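Local coordinates for protein gamma-hexachlorocyclohexane dehydrochlorinase (PDB 5KVB) that catalyses the stepwise dehydrochlorination of the pollutant lindane (gamma-hexachlorocyclohexane), by way of pentachlorocyclohexene, to a tetrachlorocyclohexadiene, at residues 29-32 with 38-41; 25-30 with 118-123; 69-72 with 77-80; 18-23 with 85-90; 73-78 with 114-119. All coordinates share one frame; numbering follows the deposited sequence.

Contact 1: 29-32 with 38-41; sequences IGVD and RLAS
Where the long helix 10-33 ends and the chain doubles back into the short helix 36-40, Gly30 and Leu39 bring the two backbones together, their CA atoms 4.6 Å apart. So close an approach needs a residue without a side chain: a CB modelled on Gly30 would clash with Leu39 CB. Side chains pack on either side of this seam. On one, Ile29 lays its CG2 methyl over a face of the Arg38 guanidinium, 3.7 Å from NE. The arginine stem runs extended and then bends at CG-CD (chi3 -56°), which brings NE over that methyl and leaves CD 3.9 Å from Gly30 N. Arg38 NE is hydrogen-bonded to Gln35 and NH1 is salt-bridged to Asp26, so the flat group is held from two directions; Arg86 of the second subunit also packs on it. In this SnoaL-like, NTF2-type fold helix 10-33 packs against the sheet, and the short helix 36-40 leans on it and on helix 59-71. Asp32, two residues beyond Gly30, is probably part of the active site, its carboxylate hydrogen-bonded to His80. With an alanine at Arg38, the Ile29 methyl would probably lose its cover and Asp26 its charge partner in this chain. On the other side of the seam, the branched Val31 and Leu39 mesh, Val31 CG2 lying 3.9 Å from Leu39 CD1. Ser41 OG turns back on its own segment to make a 2.6 Å hydrogen bond with Arg38 O.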
# COMPACT_ATOMS: atom_id res chain seq x y z
N ILE A 29 4.47 -11.49 -2.86
CA ILE A 29 3.59 -12.28 -3.74
C ILE A 29 4.04 -13.75 -3.78
O ILE A 29 3.21 -14.67 -3.71
CB ILE A 29 3.57 -11.68 -5.17
CG1 ILE A 29 2.92 -10.29 -5.17
CG2 ILE A 29 2.81 -12.58 -6.15
CD1 ILE A 29 3.27 -9.45 -6.40
N GLY A 30 5.34 -13.99 -3.85
CA GLY A 30 5.86 -15.35 -3.90
C GLY A 30 5.52 -16.13 -2.64
O GLY A 30 5.11 -17.29 -2.72
N VAL A 31 5.65 -15.50 -1.48
CA VAL A 31 5.32 -16.19 -0.22
C VAL A 31 3.80 -16.41 -0.07
O VAL A 31 3.35 -17.46 0.41
CB VAL A 31 5.88 -15.41 0.99
CG1 VAL A 31 5.33 -15.96 2.30
CG2 VAL A 31 7.40 -15.46 1.00
N ASP A 32 3.00 -15.44 -0.51
CA ASP A 32 1.54 -15.52 -0.36
C ASP A 32 0.87 -16.49 -1.33
O ASP A 32 -0.04 -17.23 -0.95
CB ASP A 32 0.90 -14.14 -0.55
CG ASP A 32 1.16 -13.20 0.61
OD1 ASP A 32 1.53 -13.67 1.71
OD2 ASP A 32 0.96 -11.97 0.43
N ARG A 38 8.89 -17.46 -8.64
CA ARG A 38 8.97 -16.03 -8.37
C ARG A 38 9.81 -15.77 -7.13
O ARG A 38 10.69 -14.90 -7.13
CB ARG A 38 7.57 -15.42 -8.20
CG ARG A 38 7.59 -13.91 -7.89
CD ARG A 38 6.19 -13.32 -7.61
NE ARG A 38 5.25 -13.56 -8.70
CZ ARG A 38 5.02 -12.73 -9.70
NH1 ARG A 38 5.65 -11.56 -9.78
NH2 ARG A 38 4.14 -13.05 -10.65
N LEU A 39 9.57 -16.54 -6.07
CA LEU A 39 10.28 -16.34 -4.81
C LEU A 39 11.78 -16.64 -4.92
O LEU A 39 12.60 -15.95 -4.31
CB LEU A 39 9.66 -17.21 -3.71
CG LEU A 39 10.21 -17.09 -2.29
CD1 LEU A 39 10.21 -15.65 -1.75
CD2 LEU A 39 9.43 -18.00 -1.36
N ALA A 40 12.14 -17.66 -5.70
CA ALA A 40 13.55 -18.02 -5.84
C ALA A 40 14.35 -17.00 -6.66
O ALA A 40 15.54 -16.82 -6.44
CB ALA A 40 13.68 -19.41 -6.48
N SER A 41 13.67 -16.32 -7.58
CA SER A 41 14.30 -15.45 -8.57
C SER A 41 14.94 -14.18 -8.01
O SER A 41 15.76 -13.56 -8.68
CB SER A 41 13.28 -15.05 -9.65
OG SER A 41 12.28 -14.20 -9.11

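Contact 2: 25-30 with 118-123; sequences SDQLIG and AVYTSE
Tyr120 meets Gln27 and Leu28 where helix 10-33 lies against the curved sheet of the NTF2-like fold. The backbones stay well apart, with 10.6 Å between the CA atoms of Leu28 and Tyr120, so long side chains must span the gap. The polar link runs through a water: it donates to Gln27 OE1 over 2.9 Å and is hydrogen-bonded to Tyr120 OH at 2.8 Å. This water lies at the edge of the phenol ring, in its plane. By using the carbonyl oxygen of Gln27 as acceptor, it should help fix which way round the buried amide sits. A tyrosine suits the strand position because its ring fills the space beside the helix while its hydroxyl still reaches the water. The amide also meets the ring directly. Gln27 starts out with CG anti to the backbone N (chi1 -165°) and then bends at CB-CG, which carries OE1 to the ring rim, near the ring plane and 3.7 Å from Tyr120 CE2. Amide and ring planes stand 81° apart, nearly perpendicular. His80, the probable proton acceptor, touches both Tyr120 and Leu28, and Leu136 of strand 130-145 packs on Gln27 and Tyr120; Asn84 of the second subunit packs on Leu28. The apolar part is small: in the conformer described, the leucine approaches the same ring corner obliquely, with Leu28 CD1 4.0 Å from Tyr120 CE2.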
# COMPACT_ATOMS: atom_id res chain seq x y z
N SER A 25 8.05 -6.51 -3.96
CA SER A 25 6.71 -7.05 -4.14
C SER A 25 6.74 -8.53 -4.51
O SER A 25 5.87 -9.29 -4.06
CB SER A 25 5.96 -6.24 -5.19
OG SER A 25 5.60 -4.97 -4.65
N ASP A 26 7.75 -8.96 -5.28
CA ASP A 26 7.88 -10.37 -5.67
C ASP A 26 8.11 -11.27 -4.44
O ASP A 26 7.64 -12.40 -4.41
CB ASP A 26 9.03 -10.57 -6.68
CG ASP A 26 8.63 -10.20 -8.11
OD1 ASP A 26 7.42 -9.99 -8.37
OD2 ASP A 26 9.54 -10.14 -8.98
N GLN A 27 8.80 -10.75 -3.42
CA GLN A 27 8.96 -11.50 -2.18
C GLN A 27 7.59 -11.76 -1.54
O GLN A 27 7.26 -12.89 -1.18
CB GLN A 27 9.88 -10.76 -1.19
CG GLN A 27 10.39 -11.62 -0.01
CD GLN A 27 9.40 -11.79 1.14
OE1 GLN A 27 8.44 -11.04 1.26
NE2 GLN A 27 9.66 -12.78 2.00
N LEU A 28 6.79 -10.71 -1.41
CA LEU A 28 5.49 -10.83 -0.75
C LEU A 28 4.55 -11.73 -1.56
O LEU A 28 3.90 -12.62 -1.00
CB LEU A 28 4.85 -9.46 -0.54
CG LEU A 28 5.26 -8.68 0.72
CD1 LEU A 28 6.73 -8.27 0.68
CD2 LEU A 28 4.38 -7.47 0.95
N ILE A 29 4.47 -11.49 -2.86
CA ILE A 29 3.59 -12.28 -3.74
C ILE A 29 4.04 -13.75 -3.78
O ILE A 29 3.21 -14.67 -3.71
CB ILE A 29 3.57 -11.68 -5.17
CG1 ILE A 29 2.92 -10.29 -5.17
CG2 ILE A 29 2.81 -12.58 -6.15
CD1 ILE A 29 3.27 -9.45 -6.40
N GLY A 30 5.34 -13.99 -3.85
CA GLY A 30 5.86 -15.35 -3.90
C GLY A 30 5.52 -16.13 -2.64
O GLY A 30 5.11 -17.29 -2.72
N ALA A 118 4.24 -5.91 10.75
CA ALA A 118 5.67 -6.17 10.69
C ALA A 118 6.43 -5.05 10.00
O ALA A 118 5.86 -4.30 9.19
CB ALA A 118 5.93 -7.48 9.98
N VAL A 119 7.71 -4.95 10.33
CA VAL A 119 8.63 -4.09 9.61
C VAL A 119 9.65 -4.96 8.90
O VAL A 119 10.27 -5.82 9.52
CB VAL A 119 9.33 -3.09 10.54
CG1 VAL A 119 10.49 -2.40 9.84
CG2 VAL A 119 8.31 -2.06 11.06
N TYR A 120 9.78 -4.75 7.59
CA TYR A 120 10.77 -5.46 6.78
C TYR A 120 11.95 -4.54 6.49
O TYR A 120 11.77 -3.45 5.91
CB TYR A 120 10.18 -5.94 5.44
CG TYR A 120 9.26 -7.15 5.50
CD1 TYR A 120 8.68 -7.58 6.69
CD2 TYR A 120 8.98 -7.87 4.33
CE1 TYR A 120 7.83 -8.70 6.71
CE2 TYR A 120 8.15 -8.98 4.35
CZ TYR A 120 7.57 -9.38 5.53
OH TYR A 120 6.74 -10.48 5.55
N THR A 121 13.15 -4.95 6.89
CA THR A 121 14.38 -4.20 6.68
C THR A 121 15.23 -4.97 5.67
O THR A 121 15.60 -6.13 5.91
CB THR A 121 15.15 -4.00 8.00
OG1 THR A 121 14.29 -3.39 8.97
CG2 THR A 121 16.32 -3.09 7.79
N SER A 122 15.49 -4.36 4.51
CA SER A 122 16.07 -5.09 3.38
C SER A 122 17.35 -4.44 2.85
O SER A 122 17.58 -3.26 3.08
CB SER A 122 15.02 -5.21 2.26
OG SER A 122 14.51 -3.94 1.90
N GLU A 123 18.16 -5.22 2.14
CA GLU A 123 19.33 -4.71 1.43
C GLU A 123 19.34 -5.36 0.05
O GLU A 123 19.00 -6.54 -0.10
CB GLU A 123 20.64 -5.02 2.17
CG GLU A 123 21.88 -4.38 1.54
CD GLU A 123 23.19 -4.95 2.09
OE1 GLU A 123 23.71 -4.41 3.09
OE2 GLU A 123 23.70 -5.94 1.50
O HOH W 1 6.39 -11.85 3.08

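Contact 3: 69-72 with 77-80; sequences NVVW and DFIH
Phe78 drives the far end of its ring into the angle between Val71 and Trp72, and all the close packing of this contact is there. In the conformer described, Phe78 CZ sits in the plane of the indole, at its edge, 3.8 Å from Trp72 CD1. The rings meet rim to rim, neither covering the face of the other, with planes at 38° and the centroid of the five-membered ring 6.0 Å from that of the phenyl. Val71 supplies the other wall: its CG1 methyl comes obliquely to the phenyl, 3.9 Å from Phe78 CE2. A chi1 of 47°, with CG lying between the backbone N and the carbonyl carbon, turns the phenyl to Val71 and Trp72. The indole is held by its own polar atom, since Trp72 NE1 is hydrogen-bonded to Val31 O, and Arg34 adds a cation-pi contact. A beta-branched valine and two flat aromatic groups thus close a small apolar corner. The outer part is looser. Asn69 lies exposed beyond the packed corner, at a pi-type turn of the helix, and Asp77 points its side chain away, to be hydrogen-bonded by Asn106 and by Tyr142 of the second subunit. On its inner side Phe78 meets His80, placing CE1 at the imidazole edge and in its plane; the phenyl also touches Asp32, and so it lines the probable Asp-His catalytic pair of this NTF2-like pocket.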
# COMPACT_ATOMS: atom_id res chain seq x y z
N ASN A 69 9.17 -25.50 5.05
CA ASN A 69 9.35 -26.32 6.25
C ASN A 69 8.94 -25.63 7.56
O ASN A 69 8.54 -26.30 8.51
CB ASN A 69 10.81 -26.78 6.35
CG ASN A 69 11.22 -27.67 5.20
OD1 ASN A 69 10.52 -28.63 4.86
ND2 ASN A 69 12.34 -27.35 4.58
N VAL A 70 9.06 -24.31 7.62
CA VAL A 70 8.73 -23.58 8.84
C VAL A 70 7.44 -22.78 8.69
O VAL A 70 6.54 -22.91 9.52
CB VAL A 70 9.87 -22.63 9.27
CG1 VAL A 70 9.52 -21.92 10.57
CG2 VAL A 70 11.18 -23.39 9.42
N VAL A 71 7.32 -21.97 7.65
CA VAL A 71 6.21 -21.03 7.57
C VAL A 71 4.92 -21.63 7.02
O VAL A 71 3.91 -21.65 7.73
CB VAL A 71 6.58 -19.79 6.73
CG1 VAL A 71 5.40 -18.83 6.68
CG2 VAL A 71 7.80 -19.11 7.33
N TRP A 72 4.94 -22.12 5.79
CA TRP A 72 3.71 -22.60 5.15
C TRP A 72 2.99 -23.71 5.93
O TRP A 72 1.76 -23.69 6.02
CB TRP A 72 3.98 -23.06 3.70
CG TRP A 72 4.31 -21.91 2.73
CD1 TRP A 72 4.06 -20.58 2.91
CD2 TRP A 72 4.95 -22.01 1.44
NE1 TRP A 72 4.50 -19.85 1.83
CE2 TRP A 72 5.05 -20.70 0.92
CE3 TRP A 72 5.45 -23.08 0.68
CZ2 TRP A 72 5.62 -20.44 -0.33
CZ3 TRP A 72 6.02 -22.81 -0.56
CH2 TRP A 72 6.10 -21.50 -1.05
N ASP A 77 -3.49 -20.32 5.12
CA ASP A 77 -3.26 -19.30 4.10
C ASP A 77 -3.03 -17.96 4.80
O ASP A 77 -3.37 -17.81 5.97
CB ASP A 77 -4.45 -19.20 3.15
CG ASP A 77 -5.65 -18.58 3.80
OD1 ASP A 77 -6.41 -19.30 4.48
OD2 ASP A 77 -5.83 -17.35 3.66
N PHE A 78 -2.44 -17.02 4.07
CA PHE A 78 -2.29 -15.65 4.56
C PHE A 78 -2.10 -14.68 3.40
O PHE A 78 -1.90 -15.10 2.26
CB PHE A 78 -1.13 -15.54 5.55
CG PHE A 78 0.15 -16.21 5.10
CD1 PHE A 78 0.85 -15.75 3.99
CD2 PHE A 78 0.65 -17.29 5.80
CE1 PHE A 78 2.03 -16.37 3.60
CE2 PHE A 78 1.83 -17.90 5.41
CZ PHE A 78 2.51 -17.44 4.31
N ILE A 79 -2.16 -13.39 3.71
CA ILE A 79 -1.94 -12.34 2.72
C ILE A 79 -1.11 -11.25 3.38
O ILE A 79 -1.35 -10.88 4.53
CB ILE A 79 -3.30 -11.79 2.18
CG1 ILE A 79 -3.09 -10.67 1.16
CG2 ILE A 79 -4.20 -11.29 3.31
CD1 ILE A 79 -2.33 -11.08 -0.11
N HIS A 80 -0.09 -10.77 2.66
CA HIS A 80 0.78 -9.69 3.13
C HIS A 80 0.60 -8.45 2.28
O HIS A 80 0.88 -8.48 1.08
CB HIS A 80 2.26 -10.09 3.07
CG HIS A 80 2.66 -11.14 4.06
ND1 HIS A 80 2.33 -12.47 3.91
CD2 HIS A 80 3.42 -11.06 5.18
CE1 HIS A 80 2.84 -13.16 4.92
NE2 HIS A 80 3.51 -12.33 5.70

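Contact 4: 18-23 with 85-90; sequences AAIQDL and LRLEFV
Ile20 and Leu87 form the apolar core here, their side chains sliding past each other in opposite directions. Ile20 CG2 fits against both branches of the leucine, 3.7 Å from Leu87 CD1 and 3.8 Å from Leu87 CD2. The isoleucine holds CG2 anti to the backbone N, with CG1 at chi1 -69°, and this leaves the methyl facing the strand. One residue along the helix, Gln21 lends its aliphatic portion: Gln21 CG lies 4.1 Å from Leu85 CD2 as the two side chains cross. The glutamine then runs on extended, and a water accepts from Gln21 NE2 and donates to Leu85 O, both at 3.0 Å. Glutamine suits this partly exposed margin, its methylenes packing on leucine while its amide reaches a backbone carbonyl through a single bridging water. Strand alternation sets the pattern, for Leu85 and Leu87 point toward the helix whereas Arg86 points away. Arg86 is instead salt-bridged to Asp26 of the third subunit, so one strand serves the core with one face and the trimer interface with the other. Further out, Tyr124 and Trp131 touch both Ile20 and Leu23, Val95 packs on Ile20, and Tyr24 covers Leu85. Helix segment 18-23 runs against strand 85-89 at 134° with the axes 10.2 Å apart, a layer spacing usual for helix on sheet; helix 10-33 thus lies over strand 75-89 at one edge of the sheet and also reaches strands 94-107, 113-127 and 130-145.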
# COMPACT_ATOMS: atom_id res chain seq x y z
N ALA A 18 12.80 1.13 -9.58
CA ALA A 18 11.72 0.29 -10.11
C ALA A 18 12.06 -1.20 -10.00
O ALA A 18 11.21 -2.01 -9.61
CB ALA A 18 11.42 0.68 -11.56
N ALA A 19 13.29 -1.56 -10.33
CA ALA A 19 13.72 -2.95 -10.23
C ALA A 19 13.61 -3.43 -8.78
O ALA A 19 13.16 -4.55 -8.52
CB ALA A 19 15.13 -3.11 -10.75
N ILE A 20 14.00 -2.58 -7.82
CA ILE A 20 14.03 -2.98 -6.42
C ILE A 20 12.60 -3.06 -5.87
O ILE A 20 12.27 -3.99 -5.14
CB ILE A 20 14.93 -2.03 -5.62
CG1 ILE A 20 16.39 -2.25 -6.03
CG2 ILE A 20 14.74 -2.24 -4.11
CD1 ILE A 20 17.33 -1.14 -5.56
N GLN A 21 11.74 -2.11 -6.25
CA GLN A 21 10.33 -2.18 -5.87
C GLN A 21 9.68 -3.49 -6.37
O GLN A 21 8.94 -4.14 -5.64
CB GLN A 21 9.59 -0.93 -6.39
CG GLN A 21 10.03 0.36 -5.68
CD GLN A 21 9.82 1.61 -6.52
OE1 GLN A 21 9.34 1.55 -7.65
NE2 GLN A 21 10.20 2.76 -5.97
N ASP A 22 10.02 -3.92 -7.58
CA ASP A 22 9.55 -5.20 -8.11
C ASP A 22 10.11 -6.41 -7.32
O ASP A 22 9.38 -7.36 -7.04
CB ASP A 22 9.90 -5.36 -9.60
CG ASP A 22 9.06 -4.47 -10.53
OD1 ASP A 22 8.05 -3.90 -10.10
OD2 ASP A 22 9.45 -4.37 -11.71
N LEU A 23 11.40 -6.38 -6.95
CA LEU A 23 11.97 -7.46 -6.13
C LEU A 23 11.18 -7.63 -4.84
O LEU A 23 10.85 -8.76 -4.42
CB LEU A 23 13.45 -7.19 -5.79
CG LEU A 23 14.43 -7.26 -6.96
CD1 LEU A 23 15.77 -6.66 -6.52
CD2 LEU A 23 14.63 -8.70 -7.43
N LEU A 85 7.24 1.46 1.26
CA LEU A 85 8.62 1.04 0.94
C LEU A 85 9.48 2.25 0.63
O LEU A 85 9.19 3.00 -0.30
CB LEU A 85 8.65 0.07 -0.23
CG LEU A 85 10.06 -0.44 -0.57
CD1 LEU A 85 10.61 -1.32 0.56
CD2 LEU A 85 10.05 -1.19 -1.89
N ARG A 86 10.53 2.43 1.42
CA ARG A 86 11.39 3.59 1.31
C ARG A 86 12.84 3.14 1.10
O ARG A 86 13.38 2.37 1.91
CB ARG A 86 11.25 4.44 2.58
CG ARG A 86 12.12 5.68 2.65
CD ARG A 86 11.78 6.68 1.56
NE ARG A 86 12.28 8.02 1.89
CZ ARG A 86 13.43 8.53 1.46
NH1 ARG A 86 14.24 7.82 0.66
NH2 ARG A 86 13.78 9.76 1.80
N LEU A 87 13.44 3.60 0.01
CA LEU A 87 14.77 3.17 -0.44
C LEU A 87 15.81 4.26 -0.27
O LEU A 87 15.53 5.45 -0.51
CB LEU A 87 14.72 2.72 -1.91
CG LEU A 87 13.70 1.65 -2.29
CD1 LEU A 87 13.76 1.34 -3.79
CD2 LEU A 87 13.88 0.40 -1.46
N GLU A 88 17.01 3.87 0.14
CA GLU A 88 18.14 4.79 0.23
C GLU A 88 19.38 4.14 -0.35
O GLU A 88 19.67 2.98 -0.04
CB GLU A 88 18.41 5.20 1.68
CG GLU A 88 17.25 5.89 2.36
CD GLU A 88 17.28 7.40 2.22
OE1 GLU A 88 17.95 7.91 1.30
OE2 GLU A 88 16.63 8.08 3.05
N PHE A 89 20.11 4.88 -1.17
CA PHE A 89 21.33 4.36 -1.77
C PHE A 89 22.51 4.52 -0.80
O PHE A 89 22.91 5.63 -0.47
CB PHE A 89 21.60 5.06 -3.11
CG PHE A 89 20.66 4.63 -4.22
CD1 PHE A 89 19.38 5.16 -4.30
CD2 PHE A 89 21.05 3.68 -5.15
CE1 PHE A 89 18.51 4.76 -5.31
CE2 PHE A 89 20.18 3.27 -6.16
CZ PHE A 89 18.92 3.81 -6.23
N VAL A 90 23.03 3.39 -0.32
CA VAL A 90 24.22 3.38 0.52
C VAL A 90 25.44 3.71 -0.35
O VAL A 90 26.35 4.45 0.06
CB VAL A 90 24.39 2.02 1.22
CG1 VAL A 90 25.68 1.98 2.04
CG2 VAL A 90 23.18 1.73 2.10
O HOH W 2 10.28 3.28 -3.06

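Contact 5: 73-78 with 114-119; sequences PRWHDF and ILIAAV
Trp75, whose backbone O accepts a hydrogen bond from Arg34 NH2, extends its indole to Ile114 and Ile116. The six-membered end of the ring makes the contact. Ile114 stands at its edge, close to the ring plane, with CB 3.9 Å from Trp75 CH2 and 4.0 Å from Trp75 CZ3. Ile116 points back at the oncoming indole and meets it obliquely, its CD1 methyl 3.9 Å from Trp75 CH2. A chi1 of -58° puts CG anti to the carbonyl carbon, and with chi2 near 85° the long indole can span the distance to the partner strand. In the mixed sheet of this NTF2-like fold, strand 94-107 runs between strands 75-89 and 113-127, so the tryptophan passes over an intervening strand, touching its Leu107 on the way. Alternation along strand 113-127 turns Ile114 and Ile116 to this same inner face, where Phe143 also packs on both, while Leu115 faces the other way and meets Leu104 of the third subunit. Beta-branched isoleucines suit such a strand and give the ring a firm aliphatic wall. Replacing Trp75 by an alanine would probably leave a gap beside both isoleucines and let the phenyl of Phe78 shift. In the conformer described, that phenyl meets the indole in a T-shaped stack, its edge to one indole face with CD2 3.3 Å above the plane, offset toward the rim.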
# COMPACT_ATOMS: atom_id res chain seq x y z
N PRO A 73 3.72 -24.67 6.54
CA PRO A 73 2.95 -25.67 7.30
C PRO A 73 2.19 -25.10 8.50
O PRO A 73 1.24 -25.74 8.97
CB PRO A 73 4.02 -26.66 7.78
CG PRO A 73 5.15 -26.49 6.84
CD PRO A 73 5.14 -25.04 6.44
N ARG A 74 2.59 -23.93 9.00
CA ARG A 74 1.92 -23.33 10.15
C ARG A 74 0.62 -22.63 9.79
O ARG A 74 -0.16 -22.31 10.67
CB ARG A 74 2.83 -22.32 10.85
CG ARG A 74 4.05 -22.89 11.56
CD ARG A 74 4.93 -21.74 12.00
NE ARG A 74 6.07 -22.16 12.82
CZ ARG A 74 7.03 -21.34 13.23
NH1 ARG A 74 6.99 -20.06 12.89
NH2 ARG A 74 8.02 -21.80 13.97
N TRP A 75 0.40 -22.36 8.50
CA TRP A 75 -0.74 -21.55 8.06
C TRP A 75 -1.59 -22.24 6.98
O TRP A 75 -1.06 -22.85 6.04
CB TRP A 75 -0.25 -20.19 7.51
CG TRP A 75 0.54 -19.34 8.46
CD1 TRP A 75 1.88 -19.41 8.70
CD2 TRP A 75 0.05 -18.27 9.28
NE1 TRP A 75 2.25 -18.46 9.61
CE2 TRP A 75 1.15 -17.75 9.99
CE3 TRP A 75 -1.22 -17.71 9.48
CZ2 TRP A 75 1.02 -16.69 10.89
CZ3 TRP A 75 -1.34 -16.65 10.38
CH2 TRP A 75 -0.23 -16.15 11.07
N HIS A 76 -2.91 -22.14 7.11
CA HIS A 76 -3.80 -22.54 6.02
C HIS A 76 -3.59 -21.61 4.83
O HIS A 76 -3.53 -22.06 3.68
CB HIS A 76 -5.27 -22.51 6.46
CG HIS A 76 -5.63 -23.55 7.48
ND1 HIS A 76 -5.51 -24.91 7.24
CD2 HIS A 76 -6.13 -23.43 8.73
CE1 HIS A 76 -5.91 -25.58 8.30
NE2 HIS A 76 -6.29 -24.71 9.22
N ASP A 77 -3.49 -20.32 5.12
CA ASP A 77 -3.26 -19.30 4.10
C ASP A 77 -3.03 -17.96 4.80
O ASP A 77 -3.37 -17.81 5.97
CB ASP A 77 -4.45 -19.20 3.15
CG ASP A 77 -5.65 -18.58 3.80
OD1 ASP A 77 -6.41 -19.30 4.48
OD2 ASP A 77 -5.83 -17.35 3.66
N PHE A 78 -2.44 -17.02 4.07
CA PHE A 78 -2.29 -15.65 4.56
C PHE A 78 -2.10 -14.68 3.40
O PHE A 78 -1.90 -15.10 2.26
CB PHE A 78 -1.13 -15.54 5.55
CG PHE A 78 0.15 -16.21 5.10
CD1 PHE A 78 0.85 -15.75 3.99
CD2 PHE A 78 0.65 -17.29 5.80
CE1 PHE A 78 2.03 -16.37 3.60
CE2 PHE A 78 1.83 -17.90 5.41
CZ PHE A 78 2.51 -17.44 4.31
N ILE A 114 -5.24 -14.36 12.64
CA ILE A 114 -4.19 -13.52 13.22
C ILE A 114 -3.98 -12.25 12.40
O ILE A 114 -4.03 -12.31 11.16
CB ILE A 114 -2.83 -14.27 13.28
CG1 ILE A 114 -2.97 -15.64 13.96
CG2 ILE A 114 -1.74 -13.42 13.95
CD1 ILE A 114 -3.23 -15.56 15.44
N LEU A 115 -3.77 -11.13 13.07
CA LEU A 115 -3.29 -9.91 12.42
C LEU A 115 -1.87 -9.65 12.86
O LEU A 115 -1.57 -9.59 14.06
CB LEU A 115 -4.19 -8.71 12.76
CG LEU A 115 -3.88 -7.36 12.10
CD1 LEU A 115 -5.16 -6.55 11.92
CD2 LEU A 115 -2.86 -6.55 12.88
N ILE A 116 -0.98 -9.47 11.88
CA ILE A 116 0.43 -9.19 12.14
C ILE A 116 0.79 -7.83 11.54
O ILE A 116 0.45 -7.54 10.38
CB ILE A 116 1.34 -10.28 11.54
CG1 ILE A 116 1.11 -11.63 12.23
CG2 ILE A 116 2.81 -9.91 11.67
CD1 ILE A 116 1.76 -12.81 11.50
N ALA A 117 1.44 -6.99 12.34
CA ALA A 117 2.06 -5.78 11.83
C ALA A 117 3.56 -5.96 11.90
O ALA A 117 4.11 -6.15 12.99
CB ALA A 117 1.62 -4.55 12.64
N ALA A 118 4.24 -5.91 10.75
CA ALA A 118 5.67 -6.17 10.69
C ALA A 118 6.43 -5.05 10.00
O ALA A 118 5.86 -4.30 9.19
CB ALA A 118 5.93 -7.48 9.98
N VAL A 119 7.71 -4.95 10.33
CA VAL A 119 8.63 -4.09 9.61
C VAL A 119 9.65 -4.96 8.90
O VAL A 119 10.27 -5.82 9.52
CB VAL A 119 9.33 -3.09 10.54
CG1 VAL A 119 10.49 -2.40 9.84
CG2 VAL A 119 8.31 -2.06 11.06

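How the contacts relate
Helix 10-33 carries contacts 4, 2 and 1 in turn along its length, and strand 75-89 carries contacts 5, 3 and 4. Contact 1 closes before contacts 3 and 5 open, whereas contact 4 crosses contacts 2 and 5 along the chain. Contacts 3 and 5 have centres about 6 Å apart and share Asp77 and Phe78; contact 4, about 24 Å from both, lies on the opposite side of the chain's centre. Contacts 1 and 3 meet through the Asp32-His80 bond, and contact 2 brings Tyr120 to the same histidine. The probable catalytic pair therefore sits between helix and sheet, and all five contacts reach the second subunit of the trimer.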